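PnpC (Pseudomonas putida, PDB 3N9T) probably catalyses the Fe(3+)-dependent intradiol ring cleavage of hydroxyquinol with molecular oxygen, as a hydroxyquinol 1,2-dioxygenase. Local coordinates at residues Q15-F20 against S34-L39. Numbering follows the deposited sequence.
Sequences QAVDSF and SLVRHL
The helical N-terminal region of this intradiol dioxygenase begins with a helical hairpin, two roughly antiparallel helices joined by a short loop, and here segment 15-20, at the C-terminal end of helix 7-18, leans on the middle of helix 26-46. The junction shows how one branched side chain can organise a helix contact without any hydrogen bond crossing it. Val36 points toward the first helix and divides its two methyls between neighbours: CG1, anti to its own backbone N (chi1 172°), meets Val17 CG2 at 3.6 Å and Ala16 CB at 3.8 Å, while CG2 lies 3.8 Å from Phe20 CE2, the ring crossing it obliquely. Phe20 also makes a cation-pi contact with Arg211 of the second subunit, so the same ring links the helix pair to the dimer interface. The bound phospholipid touches Leu35 and Leu39 of helix 26-46. Arg37, bent at chi2 and chi3, reaches across to the first helix, and its NH2 forms a salt bridge with Asp14. An alanine here would remove the guanidinium and with it this salt bridge, and would probably leave Val17 CG2 less well packed and the two helices less firmly held. Val17 crosses the arginine chain at about a right angle, its CG2 sitting over one face of the guanidinium, 3.7 Å from Arg37 NH2.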
ATOM      1  N   GLN A  15       4.235 -16.583  10.805  1.00 17.61           N
ATOM      2  CA  GLN A  15       5.526 -15.977  11.149  1.00 16.20           C
ATOM      3  C   GLN A  15       5.480 -14.433  10.895  1.00 16.46           C
ATOM      4  O   GLN A  15       6.002 -13.639  11.679  1.00 14.27           O
ATOM      5  CB  GLN A  15       6.618 -16.523  10.218  1.00 17.50           C
ATOM      6  CG  GLN A  15       7.238 -17.846  10.525  1.00 20.21           C
ATOM      7  CD  GLN A  15       8.222 -18.245   9.406  1.00 23.05           C
ATOM      8  OE1 GLN A  15       9.366 -17.937   9.494  1.00 27.64           O
ATOM      9  NE2 GLN A  15       7.732 -18.830   8.333  1.00 25.78           N
ATOM     10  N   ALA A  16       4.873 -14.021   9.785  1.00 15.37           N
ATOM     11  CA  ALA A  16       4.840 -12.598   9.451  1.00 15.67           C
ATOM     12  C   ALA A  16       4.027 -11.835  10.514  1.00 16.33           C
ATOM     13  O   ALA A  16       4.454 -10.825  11.036  1.00 15.97           O
ATOM     14  CB  ALA A  16       4.242 -12.436   8.063  1.00 15.11           C
ATOM     15  N   VAL A  17       2.849 -12.334  10.846  1.00 15.85           N
ATOM     16  CA  VAL A  17       2.063 -11.730  11.927  1.00 17.89           C
ATOM     17  C   VAL A  17       2.785 -11.767  13.264  1.00 17.28           C
ATOM     18  O   VAL A  17       2.861 -10.752  14.007  1.00 18.40           O
ATOM     19  CB  VAL A  17       0.665 -12.397  12.009  1.00 18.42           C
ATOM     20  CG1 VAL A  17      -0.137 -12.019  13.326  1.00 20.24           C
ATOM     21  CG2 VAL A  17      -0.119 -12.118  10.761  1.00 21.40           C
ATOM     22  N   ASP A  18       3.324 -12.927  13.616  1.00 17.80           N
ATOM     23  CA  ASP A  18       4.006 -13.099  14.912  1.00 16.49           C
ATOM     24  C   ASP A  18       5.240 -12.234  15.027  1.00 16.12           C
ATOM     25  O   ASP A  18       5.633 -11.848  16.143  1.00 16.36           O
ATOM     26  CB  ASP A  18       4.377 -14.570  15.144  1.00 19.07           C
ATOM     27  CG  ASP A  18       3.156 -15.454  15.371  1.00 27.00           C
ATOM     28  OD1 ASP A  18       2.066 -14.889  15.670  1.00 30.40           O
ATOM     29  OD2 ASP A  18       3.271 -16.716  15.199  1.00 31.86           O
ATOM     30  N   SER A  19       5.865 -11.907  13.894  1.00 14.81           N
ATOM     31  CA  SER A  19       7.068 -11.060  13.963  1.00 16.24           C
ATOM     32  C   SER A  19       6.876  -9.736  14.742  1.00 15.73           C
ATOM     33  O   SER A  19       7.848  -9.114  15.185  1.00 16.20           O
ATOM     34  CB  SER A  19       7.646 -10.784  12.569  1.00 16.09           C
ATOM     35  OG  SER A  19       6.853  -9.857  11.823  1.00 16.10           O
ATOM     36  N   PHE A  20       5.630  -9.270  14.847  1.00 16.58           N
ATOM     37  CA  PHE A  20       5.323  -7.985  15.495  1.00 16.68           C
ATOM     38  C   PHE A  20       5.021  -8.081  16.995  1.00 18.17           C
ATOM     39  O   PHE A  20       4.846  -7.042  17.615  1.00 16.16           O
ATOM     40  CB  PHE A  20       4.152  -7.298  14.763  1.00 16.15           C
ATOM     41  CG  PHE A  20       4.546  -6.747  13.385  1.00 13.44           C
ATOM     42  CD1 PHE A  20       5.123  -5.481  13.274  1.00 13.42           C
ATOM     43  CD2 PHE A  20       4.369  -7.505  12.255  1.00 16.25           C
ATOM     44  CE1 PHE A  20       5.498  -4.948  12.042  1.00 16.43           C
ATOM     45  CE2 PHE A  20       4.734  -6.998  10.971  1.00 12.71           C
ATOM     46  CZ  PHE A  20       5.316  -5.714  10.884  1.00 17.26           C
ATOM     47  N   SER A  34      -3.014  -6.846  12.412  1.00 12.24           N
ATOM     48  CA  SER A  34      -4.201  -6.781  11.605  1.00 11.93           C
ATOM     49  C   SER A  34      -3.910  -6.526  10.129  1.00 11.25           C
ATOM     50  O   SER A  34      -4.464  -7.190   9.228  1.00  9.80           O
ATOM     51  CB  SER A  34      -5.112  -5.644  12.111  1.00 11.46           C
ATOM     52  OG  SER A  34      -6.323  -5.726  11.446  1.00 11.97           O
ATOM     53  N   LEU A  35      -3.004  -5.584   9.867  1.00 11.41           N
ATOM     54  CA  LEU A  35      -2.759  -5.238   8.473  1.00 12.00           C
ATOM     55  C   LEU A  35      -2.114  -6.470   7.745  1.00 13.06           C
ATOM     56  O   LEU A  35      -2.476  -6.828   6.597  1.00 11.93           O
ATOM     57  CB  LEU A  35      -1.796  -4.066   8.554  1.00 13.11           C
ATOM     58  CG  LEU A  35      -1.187  -3.559   7.273  1.00 18.92           C
ATOM     59  CD1 LEU A  35      -2.297  -3.436   6.313  1.00 26.61           C
ATOM     60  CD2 LEU A  35      -0.598  -2.164   7.563  1.00 22.72           C
ATOM     61  N   VAL A  36      -1.149  -7.107   8.425  1.00 11.97           N
ATOM     62  CA  VAL A  36      -0.477  -8.267   7.819  1.00 13.44           C
ATOM     63  C   VAL A  36      -1.453  -9.445   7.549  1.00 12.27           C
ATOM     64  O   VAL A  36      -1.420 -10.063   6.483  1.00 13.43           O
ATOM     65  CB  VAL A  36       0.718  -8.682   8.677  1.00 13.57           C
ATOM     66  CG1 VAL A  36       1.309 -10.009   8.162  1.00 14.57           C
ATOM     67  CG2 VAL A  36       1.851  -7.580   8.542  1.00 13.87           C
ATOM     68  N   ARG A  37      -2.306  -9.756   8.526  1.00 12.64           N
ATOM     69  CA  ARG A  37      -3.270 -10.831   8.377  1.00 11.75           C
ATOM     70  C   ARG A  37      -4.189 -10.491   7.178  1.00 11.66           C
ATOM     71  O   ARG A  37      -4.433 -11.338   6.330  1.00 10.77           O
ATOM     72  CB  ARG A  37      -4.080 -10.968   9.664  1.00 12.30           C
ATOM     73  CG  ARG A  37      -5.134 -12.130   9.611  1.00 18.43           C
ATOM     74  CD  ARG A  37      -4.435 -13.489   9.199  1.00 23.96           C
ATOM     75  NE  ARG A  37      -3.521 -13.947  10.252  1.00 24.48           N
ATOM     76  CZ  ARG A  37      -2.681 -14.989  10.185  1.00 26.11           C
ATOM     77  NH1 ARG A  37      -2.588 -15.745   9.083  1.00 20.06           N
ATOM     78  NH2 ARG A  37      -1.941 -15.281  11.276  1.00 22.75           N
ATOM     79  N   HIS A  38      -4.659  -9.239   7.077  1.00 11.62           N
ATOM     80  CA  HIS A  38      -5.595  -8.866   5.976  1.00 10.78           C
ATOM     81  C   HIS A  38      -4.880  -8.915   4.636  1.00 11.18           C
ATOM     82  O   HIS A  38      -5.448  -9.392   3.627  1.00 11.27           O
ATOM     83  CB  HIS A  38      -6.311  -7.503   6.163  1.00 10.34           C
ATOM     84  CG  HIS A  38      -7.336  -7.511   7.243  1.00 10.65           C
ATOM     85  ND1 HIS A  38      -8.661  -7.814   7.014  1.00 16.03           N
ATOM     86  CD2 HIS A  38      -7.207  -7.409   8.583  1.00 11.62           C
ATOM     87  CE1 HIS A  38      -9.332  -7.767   8.159  1.00  8.25           C
ATOM     88  NE2 HIS A  38      -8.480  -7.558   9.126  1.00 16.27           N
ATOM     89  N   LEU A  39      -3.649  -8.454   4.632  1.00 10.16           N
ATOM     90  CA  LEU A  39      -2.883  -8.424   3.399  1.00 11.61           C
ATOM     91  C   LEU A  39      -2.646  -9.855   2.882  1.00 11.66           C
ATOM     92  O   LEU A  39      -2.849 -10.152   1.691  1.00 11.38           O
ATOM     93  CB  LEU A  39      -1.539  -7.826   3.756  1.00 13.66           C
ATOM     94  CG  LEU A  39      -0.518  -7.458   2.699  1.00 14.79           C
ATOM     95  CD1 LEU A  39      -1.131  -6.793   1.487  1.00 13.88           C
ATOM     96  CD2 LEU A  39       0.538  -6.548   3.407  1.00 17.90           C
TER